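Homoserine O-acetyltransferase (Bacillus anthracis str. 'Ames Ancestor', PDB 3I1I) probably catalyses the transfer of an acetyl group from acetyl-CoA to the hydroxyl of L-homoserine, on the route to methionine. Local coordinates at residues 55-60 against 73-78; 79-84 against 367-372; 89-94 against 137-142; 152-157 against 353-358. All coordinates share one frame; numbering follows the deposited sequence. Where two conformers were deposited one is given.

Contact 1 of 4, residues 55-60 against 73-78; sequences SHAAGK and GLIGPG
Ala57 N, on the residue whose methyl meets Ile75, donates a short backbone hydrogen bond of 2.7 Å to Ser55 O. The bond closes an inverse gamma turn centred on His56. Past the turn, Ala57 and Ala58 both bring a methyl to bear on Ile75, and this one side chain supplies everything that 73-78 offers to 55-60.

The two methyls touch different parts of it. Ala58 CB points at the base of the branch, 3.7 Å from Ile75 CB and 3.8 Å from Ile75 CG2. Ala57 CB takes the far end, 3.8 Å from Ile75 CD1. With CG1 anti to the carbonyl carbon (chi1 -55°) and the chain beyond it extended, the isoleucine carries CD1 away from Ala58 and over to Ala57, where Ala57 O also lies 3.8 Å from Ile75 CD1. No hydrogen bond joins the segments; the contact is buried and apolar.

Tyr34 of strand 24-34 adjoins both Ala57 and Ile75, and its hydroxyl is hydrogen-bonded to Ala58 N. The His56 ring does not reach 73-78; it bonds Glu32 through ND1 and stacks with Tyr61.

The whole is a loop of the alpha/beta hydrolase fold: after strand 44-48 of the central sheet the chain makes its gamma turn and lies against the short strand 75-76, which pairs in parallel with 81-82.

Contact 2 of 4, residues 79-84 against 367-372; sequences KAIDTN and EFLNRK
Leu369, near the C-terminal end of helix 362-370, is the residue of 367-372 that reaches Ala80 and Ile81. Two residues before it comes Glu367, modelled in two conformers; in the one given, OE1 is in a salt bridge with Lys364, and its further pairing with Arg371 NH2 is long and doubtful. Phe368 faces the central sheet, packing on Arg174 and Ile176 and on Asn309 and Leu311.

Leu369 follows, with CG anti to its own carbonyl carbon (chi1 -69°) and CD1 carried to the end of an extended arm. That one methyl does all the touching: Leu369 CD1 lies 3.7 Å from Ala80 O and 3.9 Å from Ile81 CG1. The leucine and isoleucine side chains run at a slant to one another, so they meet at a point rather than along their length. Next, Asn370 N bonds weakly back to Glu367 O, and Arg371 N bonds Phe368 O at 3.2 Å; both span three residues. Arg371 O and Lys372 O then accept from Arg174 and Asn309.

Across the contact, the chain beyond Ile81 is bent by an Asx turn, in which Asn84 N donates to Asp82 OD1 over 3.1 Å from above the carboxylate plane. Gly78 N also donates to Asp82 OD1.

Strand 150-154 lies beside both partners, Leu369 packing on Ala150 and Ile81 on Met152, so helix 362-370 and the short strand 81-82 meet alongside this strand of the central sheet.

Contact 3 of 4, residues 89-94 against 137-142; sequences ICTDNL and CELIKD
Ile89 puts its CD1 methyl against the CD1 methyl of Ile140, the two carbons only 3.3 Å apart. This is tight for methyl groups, and part of the closeness may be coordinate error. The two side chains approach at a slant and touch only at their ends. Ile89 is directed toward the helix, CG1 anti to the carbonyl carbon (chi1 -49°) and the chain beyond it extended. Ile140 leaves the helix at an angle to the strand, and a bend at its second torsion (chi2 -64°) swings CD1 back to meet its partner.

Two residues along the strand, Thr91 and Leu139 meet by their outermost methyls, with Thr91 CG2 4.1 Å from Leu139 CD2. The threonine divides its branches: CG2 is given to the leucine, while OG1 is hydrogen-bonded to Gln136, one turn earlier on the same helix. Cys90, between the two contacting strand residues, faces the other side of the sheet.

Both pairs are buried and purely apolar. At the helix end, Asp142 O accepts a hydrogen bond from Gln336 of a neighbouring subunit. Helix 129-142 packs against one face of the central sheet, with Leu139 also resting on Phe12 of strand 10-18 and Tyr31 of strand 24-34. Beneath it, strand 87-91 runs between 24-34 and 44-48, bonding to Ile45 and Ile47 on the latter.

Contact 4 of 4, residues 152-157 against 353-358; sequences MGPSAG and AGVFDI
Pro154, Val355 and Gly354 make up this contact, and the proline ring gives the largest share of its surface. It stands at the end of strand 150-154 with its ring turned to the short helix 353-356. Pro154 CG lies 4.3 Å from Val355 CG2, a loose apolar touch. Val355 has CG1 anti to its backbone N (chi1 180°), which leaves CG2 as the methyl nearest the ring. The backbones come closest at Gly354, whose CA lies 6.3 Å from Pro154 CA. Gly354 O makes a loose approach to Pro154 CB, at 4.4 Å; that oxygen accepts a hydrogen bond from Trp71, while Trp70 packs on the proline.

Pro154 O in turn accepts a weak hydrogen bond from Gly157 N, across the sharp bend at Ser155. There the backbone takes a strained conformation with positive phi (phi 61°, psi -123°) between strand and helix 156-167. Ser155 OG is hydrogen-bonded to His351 NE2, just ahead of helix 353-356. The sequence Gly-Pro-Ser-Ala-Gly in this turn fits the nucleophile elbow of the alpha/beta hydrolase fold, with Ser155 and His351 placed as in its catalytic triad.

Overall arrangement
From the N terminus, contact 1 closes first, a short loop within 55-78 set against strand 24-34. Contact 2 opens at the very next residue and spans nearly all the rest of the chain, bringing helix 362-370 back to strand 81-82. Contacts 3 and 4 nest inside it in series, and none cross. Contact 3 fastens helix 129-142 to the central sheet; contact 4 joins the end of strand 150-154 to helix 353-356. Contact 1 touches all three others: strand pairing of 75-76 with 81-82 links it to contact 2, Ser55 N bonds Asp92 OD1 in contact 3, and Leu74 packs on Ile358 in contact 4. Contacts 2 and 3 stay apart, their centres about 21 Å from each other.

Contact 1 of 4, residues 55-60 against 73-78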
loop_
_atom_site.group_PDB
_atom_site.type_symbol
_atom_site.label_atom_id
_atom_site.label_comp_id
_atom_site.label_asym_id
_atom_site.label_seq_id
_atom_site.Cartn_x
_atom_site.Cartn_y
_atom_site.Cartn_z
ATOM N N SER A 55 -15.605 -11.228 19.605
ATOM C CA SER A 55 -16.934 -11.323 20.211
ATOM C C SER A 55 -17.170 -10.330 21.382
ATOM O O SER A 55 -18.308 -10.108 21.793
ATOM C CB SER A 55 -17.170 -12.758 20.713
ATOM O OG SER A 55 -16.353 -13.015 21.861
ATOM N N HIS A 56 -16.094 -9.745 21.899
ATOM C CA HIS A 56 -16.156 -8.894 23.088
ATOM C C HIS A 56 -16.714 -7.516 22.806
ATOM O O HIS A 56 -16.010 -6.519 22.827
ATOM C CB HIS A 56 -14.762 -8.773 23.723
ATOM C CG HIS A 56 -14.800 -8.365 25.157
ATOM N ND1 HIS A 56 -15.753 -8.845 26.038
ATOM C CD2 HIS A 56 -13.990 -7.549 25.876
ATOM C CE1 HIS A 56 -15.540 -8.310 27.230
ATOM N NE2 HIS A 56 -14.472 -7.525 27.158
ATOM N N ALA A 57 -18.003 -7.483 22.523
ATOM C CA ALA A 57 -18.695 -6.248 22.208
ATOM C C ALA A 57 -18.931 -5.378 23.448
ATOM O O ALA A 57 -19.128 -4.184 23.321
ATOM C CB ALA A 57 -20.047 -6.556 21.534
ATOM N N ALA A 58 -18.984 -5.986 24.629
ATOM C CA ALA A 58 -19.283 -5.222 25.862
ATOM C C ALA A 58 -18.753 -5.896 27.120
ATOM O O ALA A 58 -18.384 -7.085 27.141
ATOM C CB ALA A 58 -20.796 -4.956 25.993
ATOM N N GLY A 59 -18.661 -5.087 28.169
ATOM C CA GLY A 59 -18.318 -5.584 29.488
ATOM C C GLY A 59 -16.874 -6.004 29.573
ATOM O O GLY A 59 -16.033 -5.536 28.790
ATOM N N LYS A 60 -16.610 -6.860 30.569
ATOM C CA LYS A 60 -15.256 -7.312 30.895
ATOM C C LYS A 60 -15.252 -8.757 31.289
ATOM O O LYS A 60 -16.235 -9.262 31.836
ATOM C CB LYS A 60 -14.688 -6.536 32.070
ATOM C CG LYS A 60 -14.930 -5.035 32.073
ATOM C CD LYS A 60 -14.012 -4.377 33.104
ATOM C CE LYS A 60 -14.115 -2.867 33.098
ATOM N NZ LYS A 60 -12.971 -2.192 33.806
ATOM N N GLY A 73 -20.097 1.357 25.270
ATOM C CA GLY A 73 -20.923 2.531 25.454
ATOM C C GLY A 73 -22.360 2.403 24.977
ATOM O O GLY A 73 -23.218 3.149 25.436
ATOM N N LEU A 74 -22.619 1.507 24.017
ATOM C CA LEU A 74 -23.981 1.277 23.480
ATOM C C LEU A 74 -24.726 0.181 24.209
ATOM O O LEU A 74 -25.952 0.152 24.180
ATOM C CB LEU A 74 -23.934 0.848 22.006
ATOM C CG LEU A 74 -24.085 1.920 20.936
ATOM C CD1 LEU A 74 -23.881 1.276 19.559
ATOM C CD2 LEU A 74 -25.417 2.723 21.054
ATOM N N ILE A 75 -23.983 -0.778 24.761
ATOM C CA ILE A 75 -24.574 -1.990 25.278
ATOM C C ILE A 75 -24.416 -2.052 26.778
ATOM O O ILE A 75 -23.284 -2.070 27.270
ATOM C CB ILE A 75 -23.880 -3.243 24.729
ATOM C CG1 ILE A 75 -23.883 -3.238 23.191
ATOM C CG2 ILE A 75 -24.551 -4.499 25.283
ATOM C CD1 ILE A 75 -22.869 -4.220 22.548
ATOM N N GLY A 76 -25.540 -2.129 27.491
ATOM C CA GLY A 76 -25.551 -2.397 28.923
ATOM C C GLY A 76 -26.811 -1.855 29.595
ATOM O O GLY A 76 -27.701 -1.326 28.922
ATOM N N PRO A 77 -26.877 -1.952 30.940
ATOM C CA PRO A 77 -28.035 -1.537 31.736
ATOM C C PRO A 77 -28.364 -0.091 31.504
ATOM O O PRO A 77 -27.505 0.758 31.661
ATOM C CB PRO A 77 -27.570 -1.745 33.174
ATOM C CG PRO A 77 -26.502 -2.791 33.080
ATOM C CD PRO A 77 -25.801 -2.490 31.788
ATOM N N GLY A 78 -29.592 0.189 31.089
ATOM C CA GLY A 78 -29.979 1.563 30.812
ATOM C C GLY A 78 -29.374 2.214 29.577
ATOM O O GLY A 78 -29.626 3.366 29.341
#

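Contact 2 of 4, residues 79-84 against 367-372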
loop_
_atom_site.group_PDB
_atom_site.type_symbol
_atom_site.label_atom_id
_atom_site.label_comp_id
_atom_site.label_asym_id
_atom_site.label_seq_id
_atom_site.Cartn_x
_atom_site.Cartn_y
_atom_site.Cartn_z
ATOM N N LYS A 79 -28.605 1.478 28.776
ATOM C CA LYS A 79 -27.994 2.034 27.574
ATOM C C LYS A 79 -28.888 1.842 26.333
ATOM O O LYS A 79 -29.976 1.275 26.405
ATOM C CB LYS A 79 -26.586 1.431 27.374
ATOM C CG LYS A 79 -25.611 1.803 28.515
ATOM C CD LYS A 79 -24.209 1.190 28.329
ATOM C CE LYS A 79 -23.197 1.697 29.390
ATOM N NZ LYS A 79 -21.962 0.833 29.483
ATOM N N ALA A 80 -28.416 2.314 25.187
ATOM C CA ALA A 80 -29.239 2.335 23.980
ATOM C C ALA A 80 -29.696 0.935 23.580
ATOM O O ALA A 80 -30.782 0.772 23.060
ATOM C CB ALA A 80 -28.461 3.006 22.817
ATOM N N ILE A 81 -28.796 -0.036 23.737
ATOM C CA ILE A 81 -29.091 -1.452 23.591
ATOM C C ILE A 81 -29.091 -1.938 25.035
ATOM O O ILE A 81 -28.061 -2.305 25.614
ATOM C CB ILE A 81 -28.033 -2.149 22.763
ATOM C CG1 ILE A 81 -27.927 -1.491 21.395
ATOM C CG2 ILE A 81 -28.345 -3.631 22.629
ATOM C CD1 ILE A 81 -26.786 -1.971 20.582
ATOM N N ASP A 82 -30.267 -1.867 25.622
ATOM C CA ASP A 82 -30.448 -2.023 27.052
ATOM C C ASP A 82 -30.493 -3.503 27.480
ATOM O O ASP A 82 -31.478 -4.218 27.234
ATOM C CB ASP A 82 -31.746 -1.308 27.423
ATOM C CG ASP A 82 -31.971 -1.212 28.908
ATOM O OD1 ASP A 82 -31.113 -1.665 29.709
ATOM O OD2 ASP A 82 -33.042 -0.677 29.268
ATOM N N THR A 83 -29.437 -3.949 28.140
ATOM C CA THR A 83 -29.366 -5.328 28.629
ATOM C C THR A 83 -30.320 -5.659 29.816
ATOM O O THR A 83 -30.457 -6.831 30.171
ATOM C CB THR A 83 -27.939 -5.687 29.050
ATOM O OG1 THR A 83 -27.480 -4.742 30.034
ATOM C CG2 THR A 83 -27.024 -5.669 27.855
ATOM N N ASN A 84 -31.005 -4.670 30.404
ATOM C CA ASN A 84 -32.136 -4.993 31.300
ATOM C C ASN A 84 -33.347 -5.430 30.498
ATOM O O ASN A 84 -34.326 -5.888 31.055
ATOM C CB ASN A 84 -32.579 -3.806 32.157
ATOM C CG ASN A 84 -31.531 -3.345 33.081
ATOM O OD1 ASN A 84 -30.804 -4.154 33.660
ATOM N ND2 ASN A 84 -31.431 -2.024 33.248
ATOM N N GLU A 367 -34.467 4.408 19.628
ATOM C CA GLU A 367 -35.773 4.642 18.988
ATOM C C GLU A 367 -36.097 3.529 17.988
ATOM O O GLU A 367 -37.220 3.044 17.913
ATOM C CB GLU A 367 -35.764 6.026 18.304
ATOM C CG GLU A 367 -36.908 6.386 17.326
ATOM C CD GLU A 367 -36.676 7.779 16.636
ATOM O OE1 GLU A 367 -36.864 7.918 15.406
ATOM O OE2 GLU A 367 -36.272 8.739 17.335
ATOM N N PHE A 368 -35.105 3.118 17.213
ATOM C CA PHE A 368 -35.305 2.122 16.183
ATOM C C PHE A 368 -35.578 0.730 16.762
ATOM O O PHE A 368 -36.441 -0.000 16.269
ATOM C CB PHE A 368 -34.090 2.085 15.270
ATOM C CG PHE A 368 -34.313 1.343 14.021
ATOM C CD1 PHE A 368 -35.051 1.899 13.007
ATOM C CD2 PHE A 368 -33.787 0.088 13.841
ATOM C CE1 PHE A 368 -35.266 1.206 11.808
ATOM C CE2 PHE A 368 -34.008 -0.603 12.649
ATOM C CZ PHE A 368 -34.743 -0.039 11.645
ATOM N N LEU A 369 -34.885 0.389 17.836
ATOM C CA LEU A 369 -35.129 -0.870 18.532
ATOM C C LEU A 369 -36.543 -0.931 19.123
ATOM O O LEU A 369 -37.073 -2.012 19.349
ATOM C CB LEU A 369 -34.089 -1.087 19.623
ATOM C CG LEU A 369 -32.679 -1.351 19.106
ATOM C CD1 LEU A 369 -31.699 -1.446 20.291
ATOM C CD2 LEU A 369 -32.632 -2.627 18.191
ATOM N N ASN A 370 -37.152 0.230 19.336
ATOM C CA ASN A 370 -38.509 0.321 19.842
ATOM C C ASN A 370 -39.592 0.563 18.810
ATOM O O ASN A 370 -40.736 0.557 19.142
ATOM C CB ASN A 370 -38.565 1.421 20.895
ATOM C CG ASN A 370 -37.897 0.993 22.155
ATOM O OD1 ASN A 370 -38.352 0.039 22.786
ATOM N ND2 ASN A 370 -36.785 1.637 22.514
ATOM N N ARG A 371 -39.249 0.776 17.555
ATOM C CA ARG A 371 -40.272 0.920 16.541
ATOM C C ARG A 371 -40.779 -0.474 16.113
ATOM O O ARG A 371 -40.008 -1.442 16.059
ATOM C CB ARG A 371 -39.700 1.689 15.366
ATOM C CG ARG A 371 -40.611 1.842 14.186
ATOM C CD ARG A 371 -39.807 2.348 13.026
ATOM N NE ARG A 371 -39.235 3.666 13.323
ATOM C CZ ARG A 371 -39.909 4.814 13.214
ATOM N NH1 ARG A 371 -41.177 4.811 12.787
ATOM N NH2 ARG A 371 -39.312 5.974 13.511
ATOM N N LYS A 372 -42.073 -0.558 15.812
ATOM C CA LYS A 372 -42.687 -1.829 15.442
ATOM C C LYS A 372 -42.321 -2.261 14.011
ATOM O O LYS A 372 -42.066 -1.439 13.135
ATOM C CB LYS A 372 -44.211 -1.758 15.601
ATOM C CG LYS A 372 -44.927 -1.019 14.478
ATOM C CD LYS A 372 -46.439 -0.906 14.750
ATOM C CE LYS A 372 -47.216 -0.692 13.455
ATOM N NZ LYS A 372 -47.307 -1.967 12.648
#

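Contact 3 of 4, residues 89-94 against 137-142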
loop_
_atom_site.group_PDB
_atom_site.type_symbol
_atom_site.label_atom_id
_atom_site.label_comp_id
_atom_site.label_asym_id
_atom_site.label_seq_id
_atom_site.Cartn_x
_atom_site.Cartn_y
_atom_site.Cartn_z
ATOM N N ILE A 89 -26.214 -11.079 21.921
ATOM C CA ILE A 89 -25.201 -12.082 21.578
ATOM C C ILE A 89 -24.170 -11.490 20.616
ATOM O O ILE A 89 -24.490 -10.677 19.756
ATOM C CB ILE A 89 -25.815 -13.308 20.836
ATOM C CG1 ILE A 89 -27.037 -13.840 21.581
ATOM C CG2 ILE A 89 -24.732 -14.423 20.595
ATOM C CD1 ILE A 89 -27.866 -14.894 20.783
ATOM N N CYS A 90 -22.927 -11.926 20.748
ATOM C CA CYS A 90 -21.886 -11.555 19.816
ATOM C C CYS A 90 -20.934 -12.708 19.691
ATOM O O CYS A 90 -20.612 -13.336 20.680
ATOM C CB CYS A 90 -21.158 -10.338 20.364
ATOM S SG CYS A 90 -19.986 -9.633 19.170
ATOM N N THR A 91 -20.443 -12.943 18.488
ATOM C CA THR A 91 -19.646 -14.117 18.167
ATOM C C THR A 91 -18.305 -13.732 17.524
ATOM O O THR A 91 -18.185 -12.664 16.933
ATOM C CB THR A 91 -20.425 -15.025 17.163
ATOM O OG1 THR A 91 -20.583 -14.335 15.922
ATOM C CG2 THR A 91 -21.827 -15.407 17.701
ATOM N N ASP A 92 -17.310 -14.609 17.613
ATOM C CA ASP A 92 -16.062 -14.411 16.898
ATOM C C ASP A 92 -16.210 -14.822 15.411
ATOM O O ASP A 92 -16.687 -15.895 15.114
ATOM C CB ASP A 92 -14.936 -15.286 17.469
ATOM C CG ASP A 92 -14.561 -14.962 18.907
ATOM O OD1 ASP A 92 -14.532 -13.777 19.306
ATOM O OD2 ASP A 92 -14.232 -15.943 19.616
ATOM N N ASN A 93 -15.725 -13.992 14.496
ATOM C CA ASN A 93 -15.749 -14.295 13.081
ATOM C C ASN A 93 -14.719 -15.361 12.705
ATOM O O ASN A 93 -13.660 -15.489 13.357
ATOM C CB ASN A 93 -15.485 -13.019 12.292
ATOM C CG ASN A 93 -16.540 -11.990 12.489
ATOM O OD1 ASN A 93 -17.652 -12.295 12.918
ATOM N ND2 ASN A 93 -16.219 -10.742 12.154
ATOM N N LEU A 94 -15.024 -16.137 11.669
ATOM C CA LEU A 94 -13.994 -16.985 11.019
ATOM C C LEU A 94 -12.677 -16.189 10.686
ATOM O O LEU A 94 -12.723 -14.982 10.399
ATOM C CB LEU A 94 -14.534 -17.553 9.697
ATOM C CG LEU A 94 -15.478 -18.758 9.631
ATOM C CD1 LEU A 94 -16.017 -18.855 8.190
ATOM C CD2 LEU A 94 -14.729 -20.046 10.053
ATOM N N CYS A 137 -26.326 -18.414 12.552
ATOM C CA CYS A 137 -27.668 -18.890 12.502
ATOM C C CYS A 137 -27.819 -20.301 13.097
ATOM O O CYS A 137 -28.819 -20.578 13.770
ATOM C CB CYS A 137 -28.151 -18.884 11.064
ATOM S SG CYS A 137 -29.879 -19.234 10.952
ATOM N N GLU A 138 -26.837 -21.177 12.868
ATOM C CA GLU A 138 -26.869 -22.502 13.477
ATOM C C GLU A 138 -26.855 -22.378 14.967
ATOM O O GLU A 138 -27.569 -23.109 15.659
ATOM C CB GLU A 138 -25.669 -23.352 13.123
ATOM C CG GLU A 138 -25.473 -23.549 11.667
ATOM C CD GLU A 138 -26.254 -24.693 11.151
ATOM O OE1 GLU A 138 -25.579 -25.685 10.755
ATOM O OE2 GLU A 138 -27.516 -24.592 11.132
ATOM N N LEU A 139 -25.996 -21.489 15.459
ATOM C CA LEU A 139 -25.923 -21.256 16.902
ATOM C C LEU A 139 -27.247 -20.710 17.425
ATOM O O LEU A 139 -27.761 -21.206 18.388
ATOM C CB LEU A 139 -24.762 -20.315 17.274
ATOM C CG LEU A 139 -24.774 -19.710 18.695
ATOM C CD1 LEU A 139 -24.952 -20.833 19.702
ATOM C CD2 LEU A 139 -23.506 -18.902 19.007
ATOM N N ILE A 140 -27.795 -19.689 16.780
ATOM C CA ILE A 140 -29.073 -19.097 17.220
ATOM C C ILE A 140 -30.189 -20.177 17.265
ATOM O O ILE A 140 -30.912 -20.298 18.254
ATOM C CB ILE A 140 -29.484 -17.926 16.286
ATOM C CG1 ILE A 140 -28.449 -16.766 16.390
ATOM C CG2 ILE A 140 -30.857 -17.399 16.626
ATOM C CD1 ILE A 140 -28.394 -16.121 17.773
ATOM N N LYS A 141 -30.290 -20.971 16.202
ATOM C CA LYS A 141 -31.295 -22.014 16.133
ATOM C C LYS A 141 -31.072 -23.040 17.235
ATOM O O LYS A 141 -32.000 -23.370 17.973
ATOM C CB LYS A 141 -31.373 -22.671 14.749
ATOM C CG LYS A 141 -31.982 -21.726 13.667
ATOM C CD LYS A 141 -32.299 -22.436 12.279
ATOM C CE LYS A 141 -31.037 -22.673 11.357
ATOM N NZ LYS A 141 -31.301 -22.805 9.820
ATOM N N ASP A 142 -29.830 -23.456 17.411
ATOM C CA ASP A 142 -29.511 -24.443 18.412
ATOM C C ASP A 142 -29.749 -23.949 19.816
ATOM O O ASP A 142 -29.933 -24.772 20.716
ATOM C CB ASP A 142 -28.083 -24.955 18.279
ATOM C CG ASP A 142 -27.903 -25.871 17.088
ATOM O OD1 ASP A 142 -28.897 -26.233 16.436
ATOM O OD2 ASP A 142 -26.755 -26.232 16.787
#

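Contact 4 of 4, residues 152-157 against 353-358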
loop_
_atom_site.group_PDB
_atom_site.type_symbol
_atom_site.label_atom_id
_atom_site.label_comp_id
_atom_site.label_asym_id
_atom_site.label_seq_id
_atom_site.Cartn_x
_atom_site.Cartn_y
_atom_site.Cartn_z
HETATM N N MSE A 152 -27.160 -6.402 14.023
HETATM C CA MSE A 152 -26.451 -5.150 13.836
HETATM C C MSE A 152 -24.963 -5.286 14.021
HETATM O O MSE A 152 -24.489 -6.241 14.601
HETATM C CB MSE A 152 -26.979 -4.103 14.789
HETATM C CG MSE A 152 -26.907 -4.502 16.214
HETATM SE SE MSE A 152 -27.953 -3.200 17.321
HETATM C CE MSE A 152 -27.008 -1.418 16.817
ATOM N N GLY A 153 -24.259 -4.301 13.490
ATOM C CA GLY A 153 -22.830 -4.232 13.554
ATOM C C GLY A 153 -22.249 -3.069 12.749
ATOM O O GLY A 153 -22.915 -2.497 11.846
ATOM N N PRO A 154 -20.996 -2.690 13.085
ATOM C CA PRO A 154 -20.303 -1.663 12.314
ATOM C C PRO A 154 -19.401 -2.315 11.314
ATOM O O PRO A 154 -18.802 -3.328 11.627
ATOM C CB PRO A 154 -19.483 -0.932 13.374
ATOM C CG PRO A 154 -19.056 -2.064 14.330
ATOM C CD PRO A 154 -20.289 -3.011 14.340
ATOM N N SER A 155 -19.353 -1.757 10.109
ATOM C CA SER A 155 -18.339 -2.108 9.082
ATOM C C SER A 155 -18.418 -3.580 8.692
ATOM O O SER A 155 -19.487 -4.000 8.285
ATOM C CB SER A 155 -16.953 -1.688 9.529
ATOM O OG SER A 155 -16.014 -1.788 8.467
ATOM N N ALA A 156 -17.356 -4.384 8.803
ATOM C CA ALA A 156 -17.530 -5.832 8.493
ATOM C C ALA A 156 -18.669 -6.437 9.301
ATOM O O ALA A 156 -19.366 -7.317 8.817
ATOM C CB ALA A 156 -16.241 -6.646 8.716
ATOM N N GLY A 157 -18.874 -5.942 10.515
ATOM C CA GLY A 157 -19.992 -6.379 11.334
ATOM C C GLY A 157 -21.338 -6.066 10.679
ATOM O O GLY A 157 -22.289 -6.879 10.741
ATOM N N ALA A 353 -15.840 6.856 13.619
ATOM C CA ALA A 353 -16.990 7.418 14.325
ATOM C C ALA A 353 -17.992 6.307 14.710
ATOM O O ALA A 353 -18.727 6.398 15.708
ATOM C CB ALA A 353 -17.692 8.522 13.474
ATOM N N GLY A 354 -18.036 5.265 13.889
ATOM C CA GLY A 354 -18.995 4.208 14.111
ATOM C C GLY A 354 -18.686 3.409 15.354
ATOM O O GLY A 354 -19.559 2.739 15.870
ATOM N N VAL A 355 -17.444 3.471 15.831
ATOM C CA VAL A 355 -17.064 2.787 17.059
ATOM C C VAL A 355 -16.767 3.782 18.183
ATOM O O VAL A 355 -17.060 3.510 19.308
ATOM C CB VAL A 355 -15.844 1.861 16.785
ATOM C CG1 VAL A 355 -15.427 1.147 18.022
ATOM C CG2 VAL A 355 -16.201 0.852 15.676
ATOM N N PHE A 356 -16.206 4.943 17.867
ATOM C CA PHE A 356 -15.793 5.905 18.865
ATOM C C PHE A 356 -16.788 7.024 19.140
ATOM O O PHE A 356 -16.587 7.756 20.093
ATOM C CB PHE A 356 -14.502 6.605 18.427
ATOM C CG PHE A 356 -13.318 5.708 18.271
ATOM C CD1 PHE A 356 -13.229 4.485 18.909
ATOM C CD2 PHE A 356 -12.233 6.149 17.540
ATOM C CE1 PHE A 356 -12.096 3.699 18.768
ATOM C CE2 PHE A 356 -11.108 5.384 17.399
ATOM C CZ PHE A 356 -11.034 4.148 18.014
ATOM N N ASP A 357 -17.806 7.238 18.312
ATOM C CA ASP A 357 -18.754 8.349 18.560
ATOM C C ASP A 357 -20.208 7.887 18.670
ATOM O O ASP A 357 -21.125 8.428 18.064
ATOM C CB ASP A 357 -18.577 9.415 17.496
ATOM C CG ASP A 357 -17.207 10.028 17.552
ATOM O OD1 ASP A 357 -17.000 10.831 18.488
ATOM O OD2 ASP A 357 -16.346 9.703 16.698
ATOM N N ILE A 358 -20.361 6.857 19.472
ATOM C CA ILE A 358 -21.620 6.312 19.924
ATOM C C ILE A 358 -22.613 7.390 20.278
ATOM O O ILE A 358 -23.768 7.284 19.932
ATOM C CB ILE A 358 -21.318 5.370 21.163
ATOM C CG1 ILE A 358 -21.162 3.966 20.644
ATOM C CG2 ILE A 358 -22.357 5.459 22.309
ATOM C CD1 ILE A 358 -20.173 3.846 19.542
#